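Local structure of D-3-phosphoglycerate dehydrogenase (Sulfolobus tokodaii, 2EKL) at the interface of chains A and B. The protein is an NAD-binding oxidoreductase of the D-isomer specific 2-hydroxyacid dehydrogenase family that probably oxidises D-3-phosphoglycerate in serine biosynthesis. Coordinates in Å, arbitrary orientation; residue numbers count along the deposited sequence, not the author numbering. Chains: chain A/B, D-3-phosphoglycerate dehydrogenase.

Contact 1: the interface of chains A and B. Residues chain A 118, 136-140, 143; chain B 104, 107, 287-291.
Carboxylate oxygen OE2 of B:Glu290 is gripped by two lysine NZ atoms, one from each chain. A:Lys143 NZ, at the end of a chain extended beyond CG, comes tip to tip and forms a salt bridge of 2.7 Å to this OE2 from above the carboxylate plane. B:Lys289, its chain curled back at chi3 and chi4 (57° and 64°), brings its own NZ to the same oxygen. If both are charged, they would be expected to favour the ionised carboxylate. The other oxygen, B:Glu290 OE1, takes the backbone N-H of A:Glu139 at 2.9 Å, nearly straight (169° at H).

Main chain pairs as a parallel bridge between A:Gly137 and B:Thr288: A:Gly137 N gives to B:Gln287 O at 2.9 Å, and A:Gly137 O accepts from B:Lys289 N at 3.0 Å. A:Arg118 holds B:Ser104 O in its guanidinium plane, with NH1 at 2.7 Å on a carbonyl lone pair, while methyl CG2 of B:Thr288 covers one guanidinium face near its rim. B:Ser104 OG donates to the anti lone pair of A:Glu139 OE1 at 2.7 Å, and B:Thr288 OG1 bonds the same hydroxyl within chain B. B:Glu107 OE1 receives A:Leu140 N at 2.8 Å. This patch ties loop 136-143 and the helix end at A:Arg118 to the first turns of helices 102-118 and 289-309 of chain B, and is likely to set how the two chains align.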
loop_
_atom_site.group_PDB
_atom_site.type_symbol
_atom_site.label_atom_id
_atom_site.label_comp_id
_atom_site.label_asym_id
_atom_site.label_seq_id
_atom_site.Cartn_x
_atom_site.Cartn_y
_atom_site.Cartn_z
ATOM N N ARG A 118 6.513 -6.227 1.170
ATOM C CA ARG A 118 7.185 -5.846 2.403
ATOM C C ARG A 118 6.750 -6.561 3.674
ATOM O O ARG A 118 7.162 -6.171 4.768
ATOM C CB ARG A 118 7.039 -4.332 2.584
ATOM C CG ARG A 118 7.648 -3.556 1.425
ATOM C CD ARG A 118 9.168 -3.676 1.451
ATOM N NE ARG A 118 9.755 -2.792 2.458
ATOM C CZ ARG A 118 9.969 -1.491 2.275
ATOM N NH1 ARG A 118 9.650 -0.915 1.119
ATOM N NH2 ARG A 118 10.505 -0.764 3.250
ATOM N N GLU A 136 12.550 -8.094 6.659
ATOM C CA GLU A 136 13.012 -7.670 5.340
ATOM C C GLU A 136 12.138 -8.147 4.183
ATOM O O GLU A 136 11.724 -9.305 4.137
ATOM C CB GLU A 136 14.450 -8.142 5.115
ATOM C CG GLU A 136 15.066 -7.655 3.812
ATOM C CD GLU A 136 16.443 -8.238 3.564
ATOM O OE1 GLU A 136 17.387 -7.867 4.289
ATOM O OE2 GLU A 136 16.575 -9.073 2.648
ATOM N N GLY A 137 11.869 -7.238 3.250
ATOM C CA GLY A 137 11.064 -7.562 2.084
ATOM C C GLY A 137 11.777 -7.233 0.778
ATOM O O GLY A 137 13.010 -7.295 0.688
ATOM N N LEU A 138 10.995 -6.871 -0.234
ATOM C CA LEU A 138 11.527 -6.544 -1.554
ATOM C C LEU A 138 11.154 -5.139 -2.018
ATOM O O LEU A 138 10.042 -4.669 -1.773
ATOM C CB LEU A 138 11.006 -7.551 -2.584
ATOM C CG LEU A 138 11.378 -9.022 -2.373
ATOM C CD1 LEU A 138 10.699 -9.879 -3.432
ATOM C CD2 LEU A 138 12.890 -9.181 -2.445
ATOM N N GLU A 139 12.088 -4.485 -2.702
ATOM C CA GLU A 139 11.868 -3.144 -3.244
ATOM C C GLU A 139 11.183 -3.295 -4.611
ATOM O O GLU A 139 11.387 -4.293 -5.312
ATOM C CB GLU A 139 13.211 -2.418 -3.381
ATOM C CG GLU A 139 13.115 -0.985 -3.867
ATOM C CD GLU A 139 14.451 -0.276 -3.805
ATOM O OE1 GLU A 139 14.778 0.277 -2.731
ATOM O OE2 GLU A 139 15.184 -0.288 -4.824
ATOM N N LEU A 140 10.380 -2.310 -5.000
ATOM C CA LEU A 140 9.642 -2.395 -6.255
ATOM C C LEU A 140 10.175 -1.564 -7.411
ATOM O O LEU A 140 10.042 -1.960 -8.574
ATOM C CB LEU A 140 8.173 -2.036 -6.004
ATOM C CG LEU A 140 7.471 -3.001 -5.043
ATOM C CD1 LEU A 140 6.150 -2.406 -4.557
ATOM C CD2 LEU A 140 7.244 -4.330 -5.744
ATOM N N LYS A 143 11.754 -2.598 -11.015
ATOM C CA LYS A 143 11.284 -3.916 -11.399
ATOM C C LYS A 143 10.164 -3.817 -12.423
ATOM O O LYS A 143 9.640 -2.733 -12.688
ATOM C CB LYS A 143 10.849 -4.696 -10.159
ATOM C CG LYS A 143 12.041 -5.006 -9.264
ATOM C CD LYS A 143 11.671 -5.822 -8.053
ATOM C CE LYS A 143 12.892 -6.038 -7.179
ATOM N NZ LYS A 143 12.526 -6.683 -5.898
ATOM N N SER B 104 12.701 2.364 -1.136
ATOM C CA SER B 104 12.071 1.437 -0.202
ATOM C C SER B 104 11.233 2.205 0.821
ATOM O O SER B 104 10.149 1.763 1.203
ATOM C CB SER B 104 13.130 0.583 0.495
ATOM O OG SER B 104 13.644 -0.382 -0.411
ATOM N N GLU B 107 8.042 3.537 -0.975
ATOM C CA GLU B 107 7.059 2.488 -1.164
ATOM C C GLU B 107 6.324 2.151 0.127
ATOM O O GLU B 107 5.104 1.982 0.121
ATOM C CB GLU B 107 7.742 1.252 -1.764
ATOM C CG GLU B 107 8.094 1.454 -3.243
ATOM C CD GLU B 107 9.261 0.605 -3.714
ATOM O OE1 GLU B 107 9.514 -0.464 -3.121
ATOM O OE2 GLU B 107 9.917 1.005 -4.699
ATOM N N GLN B 287 14.265 -1.717 5.118
ATOM C CA GLN B 287 14.430 -3.162 5.140
ATOM C C GLN B 287 13.996 -3.958 3.914
ATOM O O GLN B 287 12.995 -4.669 3.947
ATOM C CB GLN B 287 13.749 -3.739 6.384
ATOM C CG GLN B 287 14.398 -3.307 7.692
ATOM C CD GLN B 287 15.821 -3.813 7.824
ATOM O OE1 GLN B 287 16.074 -5.013 7.725
ATOM N NE2 GLN B 287 16.756 -2.901 8.053
ATOM N N THR B 288 14.745 -3.817 2.825
ATOM C CA THR B 288 14.491 -4.594 1.617
ATOM C C THR B 288 15.848 -5.144 1.203
ATOM O O THR B 288 16.885 -4.578 1.550
ATOM C CB THR B 288 13.922 -3.753 0.451
ATOM O OG1 THR B 288 14.851 -2.721 0.096
ATOM C CG2 THR B 288 12.582 -3.143 0.834
ATOM N N LYS B 289 15.845 -6.253 0.477
ATOM C CA LYS B 289 17.088 -6.859 0.019
ATOM C C LYS B 289 17.881 -5.849 -0.812
ATOM O O LYS B 289 19.096 -5.687 -0.633
ATOM C CB LYS B 289 16.770 -8.101 -0.819
ATOM C CG LYS B 289 17.972 -8.739 -1.498
ATOM C CD LYS B 289 17.576 -10.008 -2.249
ATOM C CE LYS B 289 16.482 -9.756 -3.286
ATOM N NZ LYS B 289 16.914 -8.837 -4.379
ATOM N N GLU B 290 17.179 -5.158 -1.703
ATOM C CA GLU B 290 17.808 -4.174 -2.578
ATOM C C GLU B 290 18.408 -2.981 -1.834
ATOM O O GLU B 290 19.548 -2.590 -2.103
ATOM C CB GLU B 290 16.801 -3.677 -3.627
ATOM C CG GLU B 290 16.334 -4.733 -4.633
ATOM C CD GLU B 290 15.298 -5.701 -4.071
ATOM O OE1 GLU B 290 14.806 -5.486 -2.942
ATOM O OE2 GLU B 290 14.961 -6.678 -4.779
ATOM N N ALA B 291 17.648 -2.395 -0.910
ATOM C CA ALA B 291 18.142 -1.248 -0.154
ATOM C C ALA B 291 19.331 -1.618 0.723
ATOM O O ALA B 291 20.315 -0.880 0.796
ATOM C CB ALA B 291 17.024 -0.657 0.706
HETATM O O HOH W 1 8.649 -2.189 -1.354
HETATM O O HOH W 2 9.859 -4.896 4.559
HETATM O O HOH W 3 17.722 -6.852 6.725
#

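Contact 2: the interface of chains A and B. Residues chain A 107, 110-111, 114, 160, 164; chain B 107, 110-111, 114, 160, 164.
Helix 102-118 of each chain packs against its symmetry mate about the two-fold axis, residues 107, 110, 111 and 114 all being helical, with A:Ile160 in the last turn of helix 152-163 and A:Met164 just beyond it flanking the pair. A:Ile114 lays its two branches along the partner backbone: CG2, anti to its own backbone N, lies 3.4 Å from B:Glu107 O, and CD1, carried by an extended CG1 arm (chi2 169°), sits 3.7 Å from B:Gly111 N. The lack of a side chain at B:Gly111 is likely to be what allows this approach, CG2 of A:Ile114 being 3.9 Å from B:Gly111 CA. An alanine in place of A:Ile114 would remove CG1, CG2 and CD1 and would probably weaken the packing against B:Ile110, B:Gly111 and the B:Glu107 carbonyl. Near the axis, A:Ile110 and B:Ile110 run side by side, pointing the same way, their CG2 methyls 4.1 Å apart.

A:Ile160 crosses B:Met164 obliquely, its CD1 3.7 Å from B:Met164 CG. The thioether turns at chi3 (64°), which carries B:Met164 CE over the aliphatic stem of A:Glu107. No direct polar bond joins the chains here; instead water 4 links A:Glu107 OE2, at 2.8 Å, to B:Met164 O.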
loop_
_atom_site.group_PDB
_atom_site.type_symbol
_atom_site.label_atom_id
_atom_site.label_comp_id
_atom_site.label_asym_id
_atom_site.label_seq_id
_atom_site.Cartn_x
_atom_site.Cartn_y
_atom_site.Cartn_z
ATOM N N GLU A 107 -6.570 1.419 -5.740
ATOM C CA GLU A 107 -5.808 1.726 -4.546
ATOM C C GLU A 107 -5.541 0.487 -3.701
ATOM O O GLU A 107 -4.427 0.298 -3.211
ATOM C CB GLU A 107 -6.535 2.811 -3.742
ATOM C CG GLU A 107 -6.418 4.189 -4.405
ATOM C CD GLU A 107 -7.558 5.131 -4.059
ATOM O OE1 GLU A 107 -8.176 4.971 -2.986
ATOM O OE2 GLU A 107 -7.822 6.051 -4.862
ATOM N N ILE A 110 -2.667 -1.559 -5.256
ATOM C CA ILE A 110 -1.340 -1.027 -4.951
ATOM C C ILE A 110 -0.991 -1.329 -3.495
ATOM O O ILE A 110 0.151 -1.677 -3.172
ATOM C CB ILE A 110 -1.286 0.510 -5.177
ATOM C CG1 ILE A 110 -1.511 0.826 -6.662
ATOM C CG2 ILE A 110 0.055 1.073 -4.697
ATOM C CD1 ILE A 110 -0.488 0.201 -7.603
ATOM N N GLY A 111 -1.979 -1.197 -2.617
ATOM C CA GLY A 111 -1.745 -1.469 -1.210
ATOM C C GLY A 111 -1.360 -2.925 -0.987
ATOM O O GLY A 111 -0.444 -3.220 -0.219
ATOM N N ILE A 114 2.278 -3.709 -2.238
ATOM C CA ILE A 114 3.306 -3.256 -1.309
ATOM C C ILE A 114 3.286 -4.078 -0.024
ATOM O O ILE A 114 4.337 -4.437 0.499
ATOM C CB ILE A 114 3.128 -1.759 -0.977
ATOM C CG1 ILE A 114 3.283 -0.933 -2.259
ATOM C CG2 ILE A 114 4.169 -1.319 0.045
ATOM C CD1 ILE A 114 2.868 0.528 -2.112
ATOM N N ILE A 160 0.032 4.132 -11.989
ATOM C CA ILE A 160 0.628 4.291 -10.670
ATOM C C ILE A 160 1.952 3.538 -10.569
ATOM O O ILE A 160 2.942 4.081 -10.080
ATOM C CB ILE A 160 -0.351 3.814 -9.564
ATOM C CG1 ILE A 160 -1.577 4.736 -9.539
ATOM C CG2 ILE A 160 0.336 3.830 -8.205
ATOM C CD1 ILE A 160 -2.763 4.188 -8.749
ATOM N N MET A 164 5.860 4.732 -9.805
ATOM C CA MET A 164 6.664 4.131 -8.749
ATOM C C MET A 164 8.005 3.664 -9.322
ATOM O O MET A 164 8.799 3.029 -8.633
ATOM C CB MET A 164 5.920 2.941 -8.128
ATOM C CG MET A 164 4.646 3.338 -7.383
ATOM S SD MET A 164 3.727 1.895 -6.772
ATOM C CE MET A 164 4.893 1.206 -5.611
ATOM N N GLU B 107 8.042 3.537 -0.975
ATOM C CA GLU B 107 7.059 2.488 -1.164
ATOM C C GLU B 107 6.324 2.151 0.127
ATOM O O GLU B 107 5.104 1.982 0.121
ATOM C CB GLU B 107 7.742 1.252 -1.764
ATOM C CG GLU B 107 8.094 1.454 -3.243
ATOM C CD GLU B 107 9.261 0.605 -3.714
ATOM O OE1 GLU B 107 9.514 -0.464 -3.121
ATOM O OE2 GLU B 107 9.917 1.005 -4.699
ATOM N N ILE B 110 3.636 4.822 0.834
ATOM C CA ILE B 110 2.413 4.641 0.054
ATOM C C ILE B 110 1.624 3.458 0.610
ATOM O O ILE B 110 0.390 3.501 0.701
ATOM C CB ILE B 110 2.737 4.376 -1.443
ATOM C CG1 ILE B 110 3.421 5.606 -2.053
ATOM C CG2 ILE B 110 1.458 4.025 -2.211
ATOM C CD1 ILE B 110 2.592 6.884 -1.996
ATOM N N GLY B 111 2.337 2.402 0.984
ATOM C CA GLY B 111 1.674 1.231 1.532
ATOM C C GLY B 111 0.955 1.563 2.833
ATOM O O GLY B 111 -0.177 1.130 3.050
ATOM N N ILE B 114 -2.278 3.709 2.238
ATOM C CA ILE B 114 -3.408 2.914 1.773
ATOM C C ILE B 114 -3.909 1.978 2.869
ATOM O O ILE B 114 -5.114 1.821 3.046
ATOM C CB ILE B 114 -3.028 2.097 0.520
ATOM C CG1 ILE B 114 -2.653 3.055 -0.617
ATOM C CG2 ILE B 114 -4.198 1.222 0.087
ATOM C CD1 ILE B 114 -2.007 2.373 -1.819
ATOM N N ILE B 160 4.108 9.811 -6.905
ATOM C CA ILE B 160 3.217 8.660 -6.879
ATOM C C ILE B 160 1.792 9.073 -6.519
ATOM O O ILE B 160 0.838 8.649 -7.170
ATOM C CB ILE B 160 3.736 7.587 -5.884
ATOM C CG1 ILE B 160 5.068 7.023 -6.395
ATOM C CG2 ILE B 160 2.720 6.461 -5.740
ATOM C CD1 ILE B 160 5.855 6.223 -5.359
ATOM N N MET B 164 -1.847 8.781 -8.506
ATOM C CA MET B 164 -3.016 8.156 -7.900
ATOM C C MET B 164 -4.213 9.107 -7.983
ATOM O O MET B 164 -5.278 8.830 -7.437
ATOM C CB MET B 164 -2.729 7.805 -6.434
ATOM C CG MET B 164 -1.656 6.731 -6.261
ATOM S SD MET B 164 -1.254 6.434 -4.514
ATOM C CE MET B 164 -2.810 5.812 -3.899
HETATM O O HOH W 4 -6.092 6.285 -6.990
HETATM O O HOH W 5 8.925 3.255 -5.936
#

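Contact 3: the interface of chains A and B. Residues chain A 259, 262-264, 273, 280-282, 284; chain B 123-124, 126-127, 131-133, 135.
Hydrogen bonding centres on A:Thr282. Its backbone N gives an almost perfectly straight bond (178° at H) to B:Ser123 OG, 2.9 Å away, and its own hydroxyl OG1 meets that same B:Ser123 OG at 2.8 Å, the direction undecided. A:Thr282 OG1 also donates to B:Lys133 O, approaching from above the carbonyl plane rather than along a lone pair. A chi1 of 57° sets this hydroxyl in the crowded position between backbone N and carbonyl carbon, while B:Ser123 turns its OG anti to the backbone N (chi1 -173°) to reach it. Methyl CG2 of A:Thr282 is thereby directed at B:Phe132 CA.

Apolar packing is dominated by B:Phe132, which buries 117 Å² in chain A. CA of A:Pro263, the residue after a cis peptide bond, lies over one ring face, 4.0 Å from the ring centroid in a CH-pi contact. Ring atom CD2 of B:Phe132 meets A:Glu262 CB at 3.5 Å, and CE1 meets A:Pro264 CD. A:Val280 crosses the ring at about a right angle, and A:Leu273 faces it tip to tip. The bond from A:Phe259 N to the anti lone pair of A:Glu262 OE2 links two residues that both touch the ring, and is likely to steady that surface.

Water adds further polar links. Water 7 joins A:Thr282 O to B:Phe132 O, and water 6, 2.8 Å from A:Val280 O, reaches B:Met124 O at 3.0 Å.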
loop_
_atom_site.group_PDB
_atom_site.type_symbol
_atom_site.label_atom_id
_atom_site.label_comp_id
_atom_site.label_asym_id
_atom_site.label_seq_id
_atom_site.Cartn_x
_atom_site.Cartn_y
_atom_site.Cartn_z
ATOM N N PHE A 259 -11.184 -14.605 -2.816
ATOM C CA PHE A 259 -10.877 -16.007 -2.568
ATOM C C PHE A 259 -11.953 -16.872 -3.216
ATOM O O PHE A 259 -13.105 -16.460 -3.335
ATOM C CB PHE A 259 -10.816 -16.284 -1.061
ATOM C CG PHE A 259 -9.536 -16.942 -0.618
ATOM C CD1 PHE A 259 -8.318 -16.278 -0.738
ATOM C CD2 PHE A 259 -9.547 -18.228 -0.080
ATOM C CE1 PHE A 259 -7.129 -16.885 -0.333
ATOM C CE2 PHE A 259 -8.365 -18.841 0.328
ATOM C CZ PHE A 259 -7.153 -18.170 0.201
ATOM N N GLU A 262 -15.215 -17.496 0.286
ATOM C CA GLU A 262 -14.995 -16.519 1.349
ATOM C C GLU A 262 -16.038 -16.673 2.456
ATOM O O GLU A 262 -17.180 -16.243 2.301
ATOM C CB GLU A 262 -15.064 -15.103 0.758
ATOM C CG GLU A 262 -14.196 -14.918 -0.493
ATOM C CD GLU A 262 -14.450 -13.606 -1.228
ATOM O OE1 GLU A 262 -15.456 -12.930 -0.935
ATOM O OE2 GLU A 262 -13.644 -13.255 -2.116
ATOM N N PRO A 263 -15.664 -17.293 3.592
ATOM C CA PRO A 263 -14.360 -17.867 3.945
ATOM C C PRO A 263 -14.116 -19.188 3.219
ATOM O O PRO A 263 -15.046 -19.782 2.673
ATOM C CB PRO A 263 -14.464 -18.084 5.459
ATOM C CG PRO A 263 -15.649 -17.247 5.882
ATOM C CD PRO A 263 -16.588 -17.399 4.731
ATOM N N PRO A 264 -12.859 -19.668 3.217
ATOM C CA PRO A 264 -12.471 -20.924 2.565
ATOM C C PRO A 264 -13.128 -22.132 3.223
ATOM O O PRO A 264 -13.373 -22.133 4.429
ATOM C CB PRO A 264 -10.953 -20.952 2.735
ATOM C CG PRO A 264 -10.590 -19.508 2.833
ATOM C CD PRO A 264 -11.670 -18.962 3.721
ATOM N N LEU A 273 -4.793 -20.079 2.677
ATOM C CA LEU A 273 -5.109 -19.002 3.606
ATOM C C LEU A 273 -4.134 -18.889 4.776
ATOM O O LEU A 273 -3.734 -17.786 5.145
ATOM C CB LEU A 273 -6.536 -19.163 4.144
ATOM C CG LEU A 273 -6.990 -18.103 5.153
ATOM C CD1 LEU A 273 -6.964 -16.727 4.499
ATOM C CD2 LEU A 273 -8.384 -18.430 5.655
ATOM N N VAL A 280 -4.333 -11.768 2.391
ATOM C CA VAL A 280 -5.728 -11.679 1.985
ATOM C C VAL A 280 -6.555 -10.591 2.661
ATOM O O VAL A 280 -6.496 -10.418 3.879
ATOM C CB VAL A 280 -6.471 -13.024 2.262
ATOM C CG1 VAL A 280 -7.880 -12.973 1.669
ATOM C CG2 VAL A 280 -5.684 -14.199 1.700
ATOM N N THR A 281 -7.321 -9.851 1.865
ATOM C CA THR A 281 -8.232 -8.864 2.423
ATOM C C THR A 281 -9.612 -9.451 2.134
ATOM O O THR A 281 -9.784 -10.234 1.194
ATOM C CB THR A 281 -8.060 -7.452 1.811
ATOM O OG1 THR A 281 -7.897 -7.539 0.393
ATOM C CG2 THR A 281 -6.835 -6.766 2.431
ATOM N N THR A 282 -10.589 -9.082 2.950
ATOM C CA THR A 282 -11.932 -9.637 2.853
ATOM C C THR A 282 -12.882 -9.066 1.797
ATOM O O THR A 282 -14.031 -8.732 2.095
ATOM C CB THR A 282 -12.591 -9.570 4.245
ATOM O OG1 THR A 282 -12.594 -8.217 4.707
ATOM C CG2 THR A 282 -11.792 -10.405 5.242
ATOM N N ILE A 284 -12.757 -6.195 0.083
ATOM C CA ILE A 284 -13.059 -4.806 0.401
ATOM C C ILE A 284 -12.697 -3.833 -0.720
ATOM O O ILE A 284 -12.676 -2.624 -0.506
ATOM C CB ILE A 284 -12.313 -4.369 1.683
ATOM C CG1 ILE A 284 -10.802 -4.549 1.500
ATOM C CG2 ILE A 284 -12.797 -5.205 2.876
ATOM C CD1 ILE A 284 -9.972 -4.065 2.679
ATOM N N SER B 123 -8.733 -6.008 8.261
ATOM C CA SER B 123 -9.272 -6.943 7.279
ATOM C C SER B 123 -8.408 -8.196 7.153
ATOM O O SER B 123 -8.926 -9.316 7.109
ATOM C CB SER B 123 -9.383 -6.251 5.914
ATOM O OG SER B 123 -10.050 -7.066 4.959
ATOM N N MET B 124 -7.090 -8.015 7.100
ATOM C CA MET B 124 -6.190 -9.154 6.962
ATOM C C MET B 124 -6.228 -10.048 8.195
ATOM O O MET B 124 -6.139 -11.275 8.083
ATOM C CB MET B 124 -4.759 -8.684 6.702
ATOM C CG MET B 124 -4.588 -7.928 5.397
ATOM S SD MET B 124 -2.877 -7.399 5.178
ATOM C CE MET B 124 -2.834 -5.989 6.197
ATOM N N LEU B 126 -8.805 -10.414 10.177
ATOM C CA LEU B 126 -10.080 -11.107 10.099
ATOM C C LEU B 126 -9.973 -12.291 9.146
ATOM O O LEU B 126 -10.355 -13.406 9.489
ATOM C CB LEU B 126 -11.176 -10.150 9.626
ATOM C CG LEU B 126 -11.700 -9.198 10.703
ATOM C CD1 LEU B 126 -12.468 -8.053 10.077
ATOM C CD2 LEU B 126 -12.585 -9.985 11.664
ATOM N N ALA B 127 -9.436 -12.049 7.953
ATOM C CA ALA B 127 -9.284 -13.107 6.959
ATOM C C ALA B 127 -8.507 -14.310 7.498
ATOM O O ALA B 127 -8.952 -15.454 7.371
ATOM C CB ALA B 127 -8.592 -12.553 5.706
ATOM N N ILE B 131 -12.673 -15.268 9.138
ATOM C CA ILE B 131 -13.857 -14.420 9.200
ATOM C C ILE B 131 -13.773 -13.406 8.066
ATOM O O ILE B 131 -13.069 -12.403 8.172
ATOM C CB ILE B 131 -13.930 -13.666 10.546
ATOM C CG1 ILE B 131 -13.941 -14.671 11.704
ATOM C CG2 ILE B 131 -15.168 -12.784 10.587
ATOM C CD1 ILE B 131 -15.112 -15.642 11.682
ATOM N N PHE B 132 -14.489 -13.671 6.978
ATOM C CA PHE B 132 -14.457 -12.771 5.836
ATOM C C PHE B 132 -15.542 -11.712 5.864
ATOM O O PHE B 132 -16.461 -11.703 5.043
ATOM C CB PHE B 132 -14.505 -13.577 4.539
ATOM C CG PHE B 132 -13.180 -14.180 4.168
ATOM C CD1 PHE B 132 -12.496 -14.995 5.067
ATOM C CD2 PHE B 132 -12.600 -13.912 2.934
ATOM C CE1 PHE B 132 -11.256 -15.531 4.744
ATOM C CE2 PHE B 132 -11.360 -14.445 2.600
ATOM C CZ PHE B 132 -10.686 -15.254 3.506
ATOM N N LYS B 133 -15.416 -10.817 6.836
ATOM C CA LYS B 133 -16.345 -9.713 7.016
ATOM C C LYS B 133 -15.754 -8.469 6.368
ATOM O O LYS B 133 -14.602 -8.120 6.621
ATOM C CB LYS B 133 -16.564 -9.460 8.505
ATOM C CG LYS B 133 -17.415 -8.241 8.812
ATOM C CD LYS B 133 -17.764 -8.179 10.289
ATOM C CE LYS B 133 -16.527 -8.100 11.163
ATOM N NZ LYS B 133 -16.882 -8.145 12.610
ATOM N N ILE B 135 -14.986 -4.547 5.533
ATOM C CA ILE B 135 -14.726 -3.364 6.350
ATOM C C ILE B 135 -14.617 -2.169 5.404
ATOM O O ILE B 135 -13.949 -2.251 4.377
ATOM C CB ILE B 135 -13.403 -3.522 7.143
ATOM C CG1 ILE B 135 -13.063 -2.221 7.872
ATOM C CG2 ILE B 135 -12.286 -3.928 6.210
ATOM C CD1 ILE B 135 -14.070 -1.836 8.935
HETATM O O HOH W 6 -4.887 -12.001 5.490
HETATM O O HOH W 7 -15.771 -11.089 2.118
#

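Contacts 1 and 2 adjoin, their C-alpha centres about 14 Å apart, and share B:Glu107; by the two-fold symmetry, helix 102-118 of each chain takes part in both. Contact 3 lies about 21 Å from contact 2 and 26 Å from contact 1, joining helix 120-128 and segment 131-135 of chain B to loop 259-264, helix 267-274, strand 278-280 and residues 281-284 of chain A. Segment 132-135 runs straight into loop 136-143 of contact 1. Contacts 1 and 3 recur with the chains exchanged, whereas contact 2 straddles the axis. An apolar centre flanked by polar and mixed patches would suit a dimer, though the coordinates alone do not show its stability.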